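Local coordinates for GDSL-like Lipase/Acylhydrolase family protein (PDB 4K7J), which probably removes O-acetyl groups from peptidoglycan, as a member of the SGNH (GDSL-like) esterase family, at residues G60-A65 / A213-A219; F68-L73 / Y357-E362; Y90-V94 / H104-S110; Y247-F253 / A287-K292. All blocks are in the same frame, centred on the assembly; numbering follows the deposited sequence.

Contact 1: residues G60-A65 / A213-A219; sequences GDSHTA and AMGINGA. With ACT (acetate ion), chain C.
G60 and G215 pair as neighbours on parallel strands, joined by two backbone bonds: G60 N gives to M214 O at 3.0 Å and I216 N to G60 O at 3.1 Å. CA-H...O contacts supplement them, including D61 CA to I216 O at 3.3 Å. In the apolar part, CG2 of T64 and CB of A65 lie against the backbone of G215; with no side chain on that glycine, helix 62-65 can press onto the strand through T64 and A65. D61 caps this helix, OD1 accepting from H63 N above its carboxylate plane. Polar groups then build an anion site. The type II turn I216 to A219, whose third position suits G218 with its positive phi, presents G218 N to acetate OXT at 2.8 Å, and S62 N adds a second bond at 3.1 Å. With N250 ND2 as a third donor, this matches the oxyanion hole of SGNH hydrolases, in which S62, in the GDS sequence, is probably the nucleophile. Its OG, turned between backbone N and carbonyl carbon (chi1 84°), lies 2.9 Å from the acetate C. Strand 208-215 edges the central sheet beside strand 53-60, D61 rests on helix 249-252, and H351 touches S62.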
loop_
_atom_site.group_PDB
_atom_site.type_symbol
_atom_site.label_atom_id
_atom_site.label_comp_id
_atom_site.label_asym_id
_atom_site.label_seq_id
_atom_site.Cartn_x
_atom_site.Cartn_y
_atom_site.Cartn_z
ATOM N N GLY A 60 -3.993 -1.234 -2.367
ATOM C CA GLY A 60 -4.569 -1.466 -3.681
ATOM C C GLY A 60 -4.658 -2.911 -4.148
ATOM O O GLY A 60 -4.815 -3.825 -3.345
ATOM N N ASP A 61 -4.555 -3.109 -5.457
ATOM C CA ASP A 61 -4.754 -4.423 -6.063
ATOM C C ASP A 61 -3.420 -5.018 -6.540
ATOM O O ASP A 61 -2.382 -4.751 -5.954
ATOM C CB ASP A 61 -5.752 -4.317 -7.219
ATOM C CG ASP A 61 -5.371 -3.236 -8.225
ATOM O OD1 ASP A 61 -4.181 -2.828 -8.260
ATOM O OD2 ASP A 61 -6.263 -2.779 -8.988
ATOM N N SER A 62 -3.430 -5.787 -7.625
ATOM C CA SER A 62 -2.220 -6.495 -8.020
ATOM C C SER A 62 -1.139 -5.539 -8.504
ATOM O O SER A 62 0.048 -5.840 -8.394
ATOM C CB SER A 62 -2.501 -7.560 -9.084
ATOM O OG SER A 62 -2.508 -6.968 -10.361
ATOM N N HIS A 63 -1.540 -4.378 -9.006
ATOM C CA HIS A 63 -0.552 -3.393 -9.449
ATOM C C HIS A 63 0.314 -3.014 -8.247
ATOM O O HIS A 63 1.527 -2.829 -8.372
ATOM C CB HIS A 63 -1.217 -2.128 -10.031
ATOM C CG HIS A 63 -2.189 -2.389 -11.141
ATOM N ND1 HIS A 63 -1.852 -3.074 -12.292
ATOM C CD2 HIS A 63 -3.488 -2.026 -11.287
ATOM C CE1 HIS A 63 -2.905 -3.129 -13.092
ATOM N NE2 HIS A 63 -3.909 -2.499 -12.506
ATOM N N THR A 64 -0.328 -2.908 -7.085
ATOM C CA THR A 64 0.359 -2.579 -5.842
ATOM C C THR A 64 1.067 -3.812 -5.272
ATOM O O THR A 64 2.212 -3.732 -4.794
ATOM C CB THR A 64 -0.636 -2.012 -4.801
ATOM O OG1 THR A 64 -1.183 -0.780 -5.289
ATOM C CG2 THR A 64 0.055 -1.752 -3.431
ATOM N N ALA A 65 0.385 -4.950 -5.330
ATOM C CA ALA A 65 0.874 -6.183 -4.716
ATOM C C ALA A 65 2.177 -6.731 -5.322
ATOM O O ALA A 65 2.885 -7.508 -4.676
ATOM C CB ALA A 65 -0.234 -7.266 -4.711
ATOM N N ALA A 213 3.538 -0.964 0.872
ATOM C CA ALA A 213 2.609 -1.482 -0.133
ATOM C C ALA A 213 1.664 -2.499 0.474
ATOM O O ALA A 213 2.108 -3.542 0.940
ATOM C CB ALA A 213 3.391 -2.117 -1.291
ATOM N N MET A 214 0.370 -2.193 0.484
ATOM C CA MET A 214 -0.638 -3.126 0.969
ATOM C C MET A 214 -1.544 -3.514 -0.180
ATOM O O MET A 214 -2.669 -3.015 -0.285
ATOM C CB MET A 214 -1.504 -2.505 2.076
ATOM C CG MET A 214 -0.798 -2.264 3.375
ATOM S SD MET A 214 -1.951 -1.939 4.721
ATOM C CE MET A 214 -0.784 -2.057 6.069
ATOM N N GLY A 215 -1.049 -4.396 -1.038
ATOM C CA GLY A 215 -1.805 -4.864 -2.182
ATOM C C GLY A 215 -2.342 -6.270 -2.027
ATOM O O GLY A 215 -1.765 -7.100 -1.325
ATOM N N ILE A 216 -3.461 -6.530 -2.702
ATOM C CA ILE A 216 -4.058 -7.854 -2.757
ATOM C C ILE A 216 -4.468 -8.135 -4.195
ATOM O O ILE A 216 -5.296 -7.410 -4.742
ATOM C CB ILE A 216 -5.339 -7.932 -1.907
ATOM C CG1 ILE A 216 -5.042 -7.769 -0.411
ATOM C CG2 ILE A 216 -6.039 -9.267 -2.161
ATOM C CD1 ILE A 216 -4.518 -9.055 0.241
ATOM N N ASN A 217 -3.892 -9.165 -4.809
ATOM C CA ASN A 217 -4.223 -9.520 -6.190
ATOM C C ASN A 217 -5.730 -9.633 -6.393
ATOM O O ASN A 217 -6.406 -10.347 -5.649
ATOM C CB ASN A 217 -3.551 -10.835 -6.588
ATOM C CG ASN A 217 -2.049 -10.695 -6.798
ATOM O OD1 ASN A 217 -1.527 -9.596 -6.906
ATOM N ND2 ASN A 217 -1.359 -11.819 -6.886
ATOM N N GLY A 218 -6.261 -8.907 -7.378
ATOM C CA GLY A 218 -7.684 -8.984 -7.686
ATOM C C GLY A 218 -8.630 -8.119 -6.855
ATOM O O GLY A 218 -9.830 -8.065 -7.134
ATOM N N ALA A 219 -8.105 -7.423 -5.849
ATOM C CA ALA A 219 -8.963 -6.740 -4.876
ATOM C C ALA A 219 -9.665 -5.486 -5.401
ATOM O O ALA A 219 -9.203 -4.834 -6.341
ATOM C CB ALA A 219 -8.177 -6.398 -3.617
HETATM C C ACT C . -5.411 -7.138 -10.636
HETATM O O ACT C . -5.262 -8.297 -11.124
HETATM O OXT ACT C . -5.594 -7.046 -9.394
HETATM C CH3 ACT C . -5.346 -5.908 -11.487
HETATM O O HOH W 1 -8.977 -2.957 -8.515
HETATM O O HOH W 2 0.979 -8.724 -8.087
#

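Contact 2: residues F68-L73 / Y357-E362; sequences FFTDSL and YRRAAE
S72 OG is met by groups of the facing helix and by solvent. It lies 3.2 Å from R358 O, a possible bond whose proton may go to another acceptor, and 2.8 Å from a water that donates to E362 OE2. The hydroxyl stands anti to the backbone N (chi1 164°), which carries it across to the R358 side, where the CG atoms of R358 and E362 brush it. Serine is small enough for this close crossing, and its hydroxyl lies near R358 O, which already accepts from E362 N.

The rest is apolar. CB of A361 sits 3.8 Å above the centre of the F69 ring, only 7° off the normal, a CH-pi contact over the face; alanine suits the place, since a methyl fits between ring and backbone. CB of A360 comes to the ring edge at CE2, which a methyl is enough to fill. At the N-terminal end of both segments, CB of F68 and CB of Y357 touch at 3.6 Å, and both rings lead away; Y357 instead sends its OH to H63 and F352.

The segment axes approach to 7.6 Å at a crossing angle of -45°, a close approach that fits the small residues S72 and A361. The chemistry implies a mainly hydrophobic seam with one hydrated polar edge, where a long R358 to E362 salt bridge within helix 354-373 lies beside the water; its hold probably depends on shape more than charge.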
loop_
_atom_site.group_PDB
_atom_site.type_symbol
_atom_site.label_atom_id
_atom_site.label_comp_id
_atom_site.label_asym_id
_atom_site.label_seq_id
_atom_site.Cartn_x
_atom_site.Cartn_y
_atom_site.Cartn_z
ATOM N N PHE A 68 6.305 -3.522 -7.945
ATOM C CA PHE A 68 7.107 -2.838 -8.976
ATOM C C PHE A 68 6.799 -1.337 -9.068
ATOM O O PHE A 68 7.684 -0.524 -9.331
ATOM C CB PHE A 68 6.970 -3.514 -10.347
ATOM C CG PHE A 68 7.680 -4.833 -10.435
ATOM C CD1 PHE A 68 9.066 -4.886 -10.499
ATOM C CD2 PHE A 68 6.971 -6.018 -10.440
ATOM C CE1 PHE A 68 9.729 -6.105 -10.578
ATOM C CE2 PHE A 68 7.628 -7.240 -10.507
ATOM C CZ PHE A 68 9.005 -7.282 -10.584
ATOM N N PHE A 69 5.547 -0.977 -8.827
ATOM C CA PHE A 69 5.123 0.423 -8.862
ATOM C C PHE A 69 5.569 1.103 -7.581
ATOM O O PHE A 69 6.258 2.123 -7.605
ATOM C CB PHE A 69 3.593 0.493 -9.008
ATOM C CG PHE A 69 3.037 1.889 -9.146
ATOM C CD1 PHE A 69 2.785 2.669 -8.029
ATOM C CD2 PHE A 69 2.713 2.401 -10.393
ATOM C CE1 PHE A 69 2.240 3.940 -8.158
ATOM C CE2 PHE A 69 2.176 3.674 -10.524
ATOM C CZ PHE A 69 1.940 4.438 -9.413
ATOM N N THR A 70 5.188 0.529 -6.449
ATOM C CA THR A 70 5.509 1.146 -5.158
ATOM C C THR A 70 7.018 1.185 -4.845
ATOM O O THR A 70 7.488 2.091 -4.169
ATOM C CB THR A 70 4.733 0.463 -4.025
ATOM O OG1 THR A 70 4.717 -0.946 -4.262
ATOM C CG2 THR A 70 3.287 0.957 -4.007
ATOM N N ASP A 71 7.786 0.228 -5.353
ATOM C CA ASP A 71 9.216 0.243 -5.077
ATOM C C ASP A 71 9.918 1.323 -5.885
ATOM O O ASP A 71 10.931 1.875 -5.452
ATOM C CB ASP A 71 9.867 -1.112 -5.343
ATOM C CG ASP A 71 11.325 -1.140 -4.924
ATOM O OD1 ASP A 71 11.616 -0.841 -3.739
ATOM O OD2 ASP A 71 12.179 -1.431 -5.784
ATOM N N SER A 72 9.374 1.639 -7.057
ATOM C CA SER A 72 9.958 2.694 -7.879
ATOM C C SER A 72 9.684 4.034 -7.205
ATOM O O SER A 72 10.571 4.878 -7.086
ATOM C CB SER A 72 9.399 2.654 -9.301
ATOM O OG SER A 72 9.670 3.869 -9.980
ATOM N N LEU A 73 8.452 4.199 -6.732
ATOM C CA LEU A 73 8.066 5.364 -5.951
ATOM C C LEU A 73 8.944 5.469 -4.697
ATOM O O LEU A 73 9.441 6.553 -4.344
ATOM C CB LEU A 73 6.590 5.253 -5.561
ATOM C CG LEU A 73 5.926 6.459 -4.903
ATOM C CD1 LEU A 73 5.871 7.597 -5.900
ATOM C CD2 LEU A 73 4.523 6.088 -4.426
ATOM N N TYR A 357 5.563 -0.577 -14.822
ATOM C CA TYR A 357 5.224 -0.088 -13.488
ATOM C C TYR A 357 6.225 0.963 -13.006
ATOM O O TYR A 357 5.843 1.965 -12.378
ATOM C CB TYR A 357 5.131 -1.239 -12.478
ATOM C CG TYR A 357 3.900 -2.103 -12.617
ATOM C CD1 TYR A 357 2.625 -1.552 -12.516
ATOM C CD2 TYR A 357 4.010 -3.473 -12.846
ATOM C CE1 TYR A 357 1.496 -2.338 -12.645
ATOM C CE2 TYR A 357 2.882 -4.268 -12.979
ATOM C CZ TYR A 357 1.626 -3.690 -12.874
ATOM O OH TYR A 357 0.493 -4.464 -12.999
ATOM N N ARG A 358 7.507 0.729 -13.286
ATOM C CA ARG A 358 8.535 1.677 -12.869
ATOM C C ARG A 358 8.296 3.028 -13.534
ATOM O O ARG A 358 8.405 4.068 -12.889
ATOM C CB ARG A 358 9.941 1.176 -13.212
ATOM C CG ARG A 358 11.048 2.086 -12.667
ATOM C CD ARG A 358 12.397 1.856 -13.364
ATOM N NE ARG A 358 12.346 2.205 -14.784
ATOM C CZ ARG A 358 12.709 1.390 -15.772
ATOM N NH1 ARG A 358 13.169 0.173 -15.498
ATOM N NH2 ARG A 358 12.621 1.796 -17.034
ATOM N N ARG A 359 7.945 2.995 -14.818
ATOM C CA ARG A 359 7.718 4.211 -15.598
ATOM C C ARG A 359 6.533 4.997 -15.046
ATOM O O ARG A 359 6.617 6.214 -14.833
ATOM C CB ARG A 359 7.477 3.860 -17.072
ATOM C CG ARG A 359 7.163 5.048 -17.986
ATOM C CD ARG A 359 6.780 4.576 -19.409
ATOM N NE ARG A 359 6.658 5.687 -20.361
ATOM C CZ ARG A 359 6.337 5.557 -21.649
ATOM N NH1 ARG A 359 6.091 4.362 -22.175
ATOM N NH2 ARG A 359 6.258 6.635 -22.418
ATOM N N ALA A 360 5.426 4.300 -14.813
ATOM C CA ALA A 360 4.228 4.948 -14.298
ATOM C C ALA A 360 4.512 5.594 -12.944
ATOM O O ALA A 360 4.065 6.706 -12.676
ATOM C CB ALA A 360 3.078 3.936 -14.186
ATOM N N ALA A 361 5.269 4.905 -12.096
ATOM C CA ALA A 361 5.536 5.422 -10.745
ATOM C C ALA A 361 6.473 6.628 -10.743
ATOM O O ALA A 361 6.338 7.535 -9.908
ATOM C CB ALA A 361 6.070 4.323 -9.847
ATOM N N GLU A 362 7.423 6.641 -11.676
ATOM C CA GLU A 362 8.332 7.778 -11.809
ATOM C C GLU A 362 7.549 9.031 -12.200
ATOM O O GLU A 362 7.852 10.135 -11.750
ATOM C CB GLU A 362 9.453 7.475 -12.816
ATOM C CG GLU A 362 10.516 6.502 -12.291
ATOM C CD GLU A 362 11.640 6.248 -13.285
ATOM O OE1 GLU A 362 11.686 6.928 -14.328
ATOM O OE2 GLU A 362 12.483 5.364 -13.024
HETATM O O HOH W 3 12.371 4.414 -10.415
#

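Contact 3: residues Y90-V94 / H104-S110; sequences YPANV and HNGNWQS
H104 lays its imidazole along the 90-94 loop, and this is the tight part of the contact. Its NE2 donates to Y90 O at 2.7 Å with a fairly straight N-H (160°); the acceptor lies in the ring plane, whereas the nitrogen stands well above the carbonyl plane of Y90. One face of the ring is covered by backbone, with A92 C 3.8 Å above its centre and N93 N toward the rim. Histidine suits the place because a flat ring can stack on peptide groups while its edge makes a directed bond. W108 packs on another part of the loop: its CZ3 meets CB of P91 at 4.1 Å, and its CB meets CB of A92. The packing has a polar cost, for P91 O, 3.2 Å from W108 CE3, is buried without a polar partner.

Residues 104-110 pass from strand 102-106, at the edge of one five-stranded antiparallel sheet, to strand 109-112, at the edge of the other, so the loop plugs the gap between two sheets of a beta-sandwich, consistent with a galactose-binding-like domain. W108 and P91 reach I197 there, and A92 touches M135.

Water reaches the contact at two margins. At one, S110 OG (chi1 64°) donates at 2.8 Å to a lone pair of N93 O, which a water also bonds while accepting from S110 N. At the other, beside H104, the exposed amide of N93 slides past the ring with the planes 73° apart, and its OD1 takes a second water.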
loop_
_atom_site.group_PDB
_atom_site.type_symbol
_atom_site.label_atom_id
_atom_site.label_comp_id
_atom_site.label_asym_id
_atom_site.label_seq_id
_atom_site.Cartn_x
_atom_site.Cartn_y
_atom_site.Cartn_z
ATOM N N TYR A 90 5.267 -7.499 4.501
ATOM C CA TYR A 90 4.601 -8.769 4.789
ATOM C C TYR A 90 5.297 -9.469 5.943
ATOM O O TYR A 90 6.502 -9.341 6.104
ATOM C CB TYR A 90 4.658 -9.711 3.587
ATOM C CG TYR A 90 3.958 -9.245 2.324
ATOM C CD1 TYR A 90 3.021 -8.218 2.348
ATOM C CD2 TYR A 90 4.227 -9.857 1.101
ATOM C CE1 TYR A 90 2.380 -7.803 1.187
ATOM C CE2 TYR A 90 3.588 -9.452 -0.071
ATOM C CZ TYR A 90 2.671 -8.428 -0.020
ATOM O OH TYR A 90 2.049 -8.018 -1.171
ATOM N N PRO A 91 4.543 -10.235 6.734
ATOM C CA PRO A 91 5.192 -11.039 7.774
ATOM C C PRO A 91 5.794 -12.337 7.217
ATOM O O PRO A 91 6.499 -13.025 7.947
ATOM C CB PRO A 91 4.039 -11.349 8.726
ATOM C CG PRO A 91 2.839 -11.398 7.841
ATOM C CD PRO A 91 3.077 -10.354 6.773
ATOM N N ALA A 92 5.528 -12.653 5.948
ATOM C CA ALA A 92 5.989 -13.899 5.326
ATOM C C ALA A 92 5.800 -13.803 3.820
ATOM O O ALA A 92 5.108 -12.904 3.357
ATOM C CB ALA A 92 5.202 -15.098 5.872
ATOM N N ASN A 93 6.408 -14.716 3.061
ATOM C CA ASN A 93 6.127 -14.806 1.630
ATOM C C ASN A 93 4.630 -14.950 1.429
ATOM O O ASN A 93 3.974 -15.684 2.159
ATOM C CB ASN A 93 6.845 -15.994 0.969
ATOM C CG ASN A 93 8.350 -15.838 0.971
ATOM O OD1 ASN A 93 8.870 -14.739 0.727
ATOM N ND2 ASN A 93 9.065 -16.930 1.267
ATOM N N VAL A 94 4.108 -14.224 0.449
ATOM C CA VAL A 94 2.714 -14.315 0.051
ATOM C C VAL A 94 2.676 -14.737 -1.410
ATOM O O VAL A 94 3.206 -14.035 -2.280
ATOM C CB VAL A 94 1.998 -12.957 0.179
ATOM C CG1 VAL A 94 0.574 -13.034 -0.416
ATOM C CG2 VAL A 94 1.979 -12.480 1.618
ATOM N N HIS A 104 12.257 -13.037 2.877
ATOM C CA HIS A 104 11.742 -13.817 3.997
ATOM C C HIS A 104 12.323 -15.222 4.023
ATOM O O HIS A 104 12.426 -15.888 2.995
ATOM C CB HIS A 104 10.217 -13.935 3.918
ATOM C CG HIS A 104 9.484 -12.642 4.102
ATOM N ND1 HIS A 104 9.252 -11.765 3.063
ATOM C CD2 HIS A 104 8.908 -12.091 5.197
ATOM C CE1 HIS A 104 8.572 -10.725 3.514
ATOM N NE2 HIS A 104 8.347 -10.899 4.802
ATOM N N ASN A 105 12.680 -15.676 5.214
ATOM C CA ASN A 105 13.134 -17.047 5.412
ATOM C C ASN A 105 12.618 -17.576 6.747
ATOM O O ASN A 105 13.149 -17.235 7.795
ATOM C CB ASN A 105 14.663 -17.103 5.387
ATOM C CG ASN A 105 15.206 -18.450 5.832
ATOM O OD1 ASN A 105 14.611 -19.500 5.565
ATOM N ND2 ASN A 105 16.341 -18.424 6.525
ATOM N N GLY A 106 11.579 -18.400 6.707
ATOM C CA GLY A 106 10.989 -18.911 7.927
ATOM C C GLY A 106 9.899 -19.916 7.655
ATOM O O GLY A 106 9.661 -20.285 6.507
ATOM N N ASN A 107 9.217 -20.346 8.705
ATOM C CA ASN A 107 8.202 -21.388 8.564
ATOM C C ASN A 107 6.776 -20.892 8.789
ATOM O O ASN A 107 5.842 -21.687 8.851
ATOM C CB ASN A 107 8.506 -22.563 9.494
ATOM C CG ASN A 107 8.598 -22.150 10.961
ATOM O OD1 ASN A 107 8.069 -21.117 11.367
ATOM N ND2 ASN A 107 9.259 -22.981 11.769
ATOM N N TRP A 108 6.609 -19.580 8.915
ATOM C CA TRP A 108 5.266 -19.000 9.024
ATOM C C TRP A 108 4.441 -19.264 7.753
ATOM O O TRP A 108 4.995 -19.364 6.651
ATOM C CB TRP A 108 5.349 -17.495 9.307
ATOM C CG TRP A 108 6.013 -17.143 10.618
ATOM C CD1 TRP A 108 6.554 -18.010 11.529
ATOM C CD2 TRP A 108 6.211 -15.829 11.148
ATOM N NE1 TRP A 108 7.069 -17.309 12.596
ATOM C CE2 TRP A 108 6.877 -15.969 12.380
ATOM C CE3 TRP A 108 5.882 -14.545 10.699
ATOM C CZ2 TRP A 108 7.217 -14.871 13.174
ATOM C CZ3 TRP A 108 6.228 -13.461 11.478
ATOM C CH2 TRP A 108 6.887 -13.628 12.705
ATOM N N GLN A 109 3.123 -19.381 7.899
ATOM C CA GLN A 109 2.259 -19.587 6.733
ATOM C C GLN A 109 1.291 -18.431 6.510
ATOM O O GLN A 109 0.438 -18.177 7.353
ATOM C CB GLN A 109 1.472 -20.893 6.862
ATOM C CG GLN A 109 0.573 -21.143 5.645
ATOM C CD GLN A 109 1.369 -21.243 4.341
ATOM O OE1 GLN A 109 2.414 -21.911 4.282
ATOM N NE2 GLN A 109 0.881 -20.567 3.289
ATOM N N SER A 110 1.408 -17.746 5.371
ATOM C CA SER A 110 0.533 -16.605 5.083
ATOM C C SER A 110 -0.871 -17.018 4.634
ATOM O O SER A 110 -1.093 -18.134 4.168
ATOM C CB SER A 110 1.152 -15.686 4.028
ATOM O OG SER A 110 1.286 -16.380 2.794
HETATM O O HOH W 4 11.521 -13.740 0.590
HETATM O O HOH W 5 3.713 -18.020 3.753
#

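Contact 4: residues Y247-F253 / A287-K292. With ACT (acetate ion), chain C.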
loop_
_atom_site.group_PDB
_atom_site.type_symbol
_atom_site.label_atom_id
_atom_site.label_comp_id
_atom_site.label_asym_id
_atom_site.label_seq_id
_atom_site.Cartn_x
_atom_site.Cartn_y
_atom_site.Cartn_z
ATOM N N TYR A 247 -7.107 1.361 -6.790
ATOM C CA TYR A 247 -8.004 0.301 -7.210
ATOM C C TYR A 247 -8.649 0.729 -8.521
ATOM O O TYR A 247 -8.275 1.743 -9.088
ATOM C CB TYR A 247 -9.087 0.052 -6.159
ATOM C CG TYR A 247 -8.600 -0.486 -4.812
ATOM C CD1 TYR A 247 -8.465 -1.852 -4.592
ATOM C CD2 TYR A 247 -8.335 0.375 -3.755
ATOM C CE1 TYR A 247 -8.053 -2.344 -3.366
ATOM C CE2 TYR A 247 -7.924 -0.102 -2.517
ATOM C CZ TYR A 247 -7.787 -1.464 -2.327
ATOM O OH TYR A 247 -7.379 -1.944 -1.101
ATOM N N GLY A 248 -9.614 -0.036 -9.007
ATOM C CA GLY A 248 -10.355 0.395 -10.181
ATOM C C GLY A 248 -10.335 -0.622 -11.293
ATOM O O GLY A 248 -11.338 -0.827 -11.969
ATOM N N THR A 249 -9.191 -1.272 -11.472
ATOM C CA THR A 249 -9.042 -2.259 -12.539
ATOM C C THR A 249 -10.004 -3.430 -12.387
ATOM O O THR A 249 -10.663 -3.827 -13.339
ATOM C CB THR A 249 -7.597 -2.767 -12.608
ATOM O OG1 THR A 249 -6.731 -1.672 -12.935
ATOM C CG2 THR A 249 -7.449 -3.850 -13.659
ATOM N N ASN A 250 -10.104 -3.981 -11.184
ATOM C CA ASN A 250 -11.011 -5.101 -10.972
ATOM C C ASN A 250 -12.482 -4.693 -10.929
ATOM O O ASN A 250 -13.336 -5.401 -11.471
ATOM C CB ASN A 250 -10.602 -5.881 -9.716
ATOM C CG ASN A 250 -9.194 -6.457 -9.837
ATOM O OD1 ASN A 250 -8.945 -7.308 -10.676
ATOM N ND2 ASN A 250 -8.269 -5.973 -9.014
ATOM N N GLU A 251 -12.779 -3.560 -10.288
ATOM C CA GLU A 251 -14.140 -3.027 -10.315
ATOM C C GLU A 251 -14.584 -2.938 -11.779
ATOM O O GLU A 251 -15.703 -3.306 -12.123
ATOM C CB GLU A 251 -14.208 -1.632 -9.665
ATOM C CG GLU A 251 -14.065 -1.601 -8.141
ATOM C CD GLU A 251 -12.617 -1.539 -7.665
ATOM O OE1 GLU A 251 -11.731 -1.924 -8.447
ATOM O OE2 GLU A 251 -12.368 -1.100 -6.510
ATOM N N ALA A 252 -13.679 -2.476 -12.639
ATOM C CA ALA A 252 -13.989 -2.279 -14.059
ATOM C C ALA A 252 -14.388 -3.555 -14.782
ATOM O O ALA A 252 -15.093 -3.500 -15.788
ATOM C CB ALA A 252 -12.819 -1.639 -14.773
ATOM N N PHE A 253 -13.932 -4.705 -14.290
ATOM C CA PHE A 253 -14.248 -5.969 -14.968
ATOM C C PHE A 253 -15.521 -6.624 -14.453
ATOM O O PHE A 253 -15.904 -7.698 -14.921
ATOM C CB PHE A 253 -13.067 -6.940 -14.920
ATOM C CG PHE A 253 -12.043 -6.671 -15.971
ATOM C CD1 PHE A 253 -12.181 -7.207 -17.242
ATOM C CD2 PHE A 253 -10.965 -5.847 -15.710
ATOM C CE1 PHE A 253 -11.248 -6.945 -18.225
ATOM C CE2 PHE A 253 -10.024 -5.586 -16.685
ATOM C CZ PHE A 253 -10.169 -6.138 -17.948
ATOM N N ALA A 287 -7.930 4.358 -12.261
ATOM C CA ALA A 287 -7.526 3.133 -12.934
ATOM C C ALA A 287 -6.802 3.409 -14.266
ATOM O O ALA A 287 -7.172 4.336 -14.998
ATOM C CB ALA A 287 -8.727 2.242 -13.154
ATOM N N PRO A 288 -5.764 2.609 -14.576
ATOM C CA PRO A 288 -5.129 2.702 -15.895
ATOM C C PRO A 288 -6.076 2.175 -16.954
ATOM O O PRO A 288 -7.068 1.538 -16.608
ATOM C CB PRO A 288 -3.926 1.754 -15.773
ATOM C CG PRO A 288 -4.339 0.750 -14.730
ATOM C CD PRO A 288 -5.158 1.550 -13.742
ATOM N N GLU A 289 -5.788 2.419 -18.227
ATOM C CA GLU A 289 -6.561 1.756 -19.258
ATOM C C GLU A 289 -6.263 0.265 -19.190
ATOM O O GLU A 289 -5.112 -0.139 -19.057
ATOM C CB GLU A 289 -6.252 2.292 -20.662
ATOM C CG GLU A 289 -7.058 1.564 -21.749
ATOM C CD GLU A 289 -6.977 2.217 -23.126
ATOM O OE1 GLU A 289 -5.907 2.153 -23.770
ATOM O OE2 GLU A 289 -7.995 2.783 -23.571
ATOM N N SER A 290 -7.318 -0.539 -19.260
ATOM C CA SER A 290 -7.213 -1.980 -19.404
ATOM C C SER A 290 -7.950 -2.342 -20.673
ATOM O O SER A 290 -8.764 -1.558 -21.165
ATOM C CB SER A 290 -7.881 -2.706 -18.229
ATOM O OG SER A 290 -7.186 -2.462 -17.020
ATOM N N LEU A 291 -7.667 -3.527 -21.200
ATOM C CA LEU A 291 -8.364 -4.029 -22.373
ATOM C C LEU A 291 -9.019 -5.358 -22.058
ATOM O O LEU A 291 -8.396 -6.235 -21.464
ATOM C CB LEU A 291 -7.395 -4.196 -23.543
ATOM C CG LEU A 291 -6.650 -2.908 -23.896
ATOM C CD1 LEU A 291 -5.681 -3.130 -25.051
ATOM C CD2 LEU A 291 -7.642 -1.801 -24.226
ATOM N N LYS A 292 -10.282 -5.486 -22.456
ATOM C CA LYS A 292 -11.019 -6.734 -22.365
ATOM C C LYS A 292 -10.473 -7.690 -23.413
ATOM O O LYS A 292 -10.526 -8.912 -23.267
ATOM C CB LYS A 292 -12.500 -6.475 -22.628
ATOM C CG LYS A 292 -13.385 -7.670 -22.362
ATOM C CD LYS A 292 -13.165 -8.161 -20.941
ATOM C CE LYS A 292 -14.001 -9.388 -20.619
ATOM N NZ LYS A 292 -13.840 -9.770 -19.189
HETATM C C ACT C . -5.411 -7.138 -10.636
HETATM O O ACT C . -5.262 -8.297 -11.124
HETATM O OXT ACT C . -5.594 -7.046 -9.394
HETATM C CH3 ACT C . -5.346 -5.908 -11.487
HETATM O O HOH W 6 -7.698 -0.693 -15.124
#
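T249 faces P288 and S290, and its short branched side chain serves both a loop and a bound acetate, probably from the crystallisation liquor. Its CB lies 4.0 Å from the acetate methyl. From it OG1, beside the backbone N (chi1 -63°), crosses the proline ring, 3.7 Å from P288 CD, and meets a water at 2.6 Å; that water donates to P288 O and S290 OG, stitching the segments together. OG1 is also hydrogen-bonded to H63. CG2, the other branch, runs to S290 OG at 3.6 Å and to the acetate methyl. Threonine suits the spot, offering a hydroxyl and a methyl from one carbon. CB of A287 rests on the backbone of G248, whose positive phi suits a glycine. The F253 ring touches CB of S290, and at its edge F253 CE1 lies 3.5 Å from K292 CD. K292 NZ stays near the ring plane. N250, the asparagine of the G-x-N block (block III) of SGNH hydrolases, here G248-T249-N250, points its ND2 almost straight (172°) at acetate OXT, 2.9 Å away. The two segments follow strands 242-246 and 281-286, neighbours in the central sheet; W326 touches P288, and helix 259-276 packs on Y247 and E251.

In the fold
Contacts 1 and 4, with centres about 13 Å apart, share the acetate: S62 N, G218 N and N250 ND2 converge on its OXT, while H351, probably the triad histidine, also bonds the ion. N250 ND2 additionally lies 3.1 Å from A219 O, which ties the two loops together. H63 links three contacts, its NE2 3.0 Å from T249 OG1 of contact 4 and its ND1 2.8 Å from Y357 OH of contact 2, which joins helix 354-373 to the helix that carries S62. Contact 3 belongs to the beta-sandwich, its centre about 17 Å from that of contact 1; Y90 OH still packs 3.6 Å from A65 O.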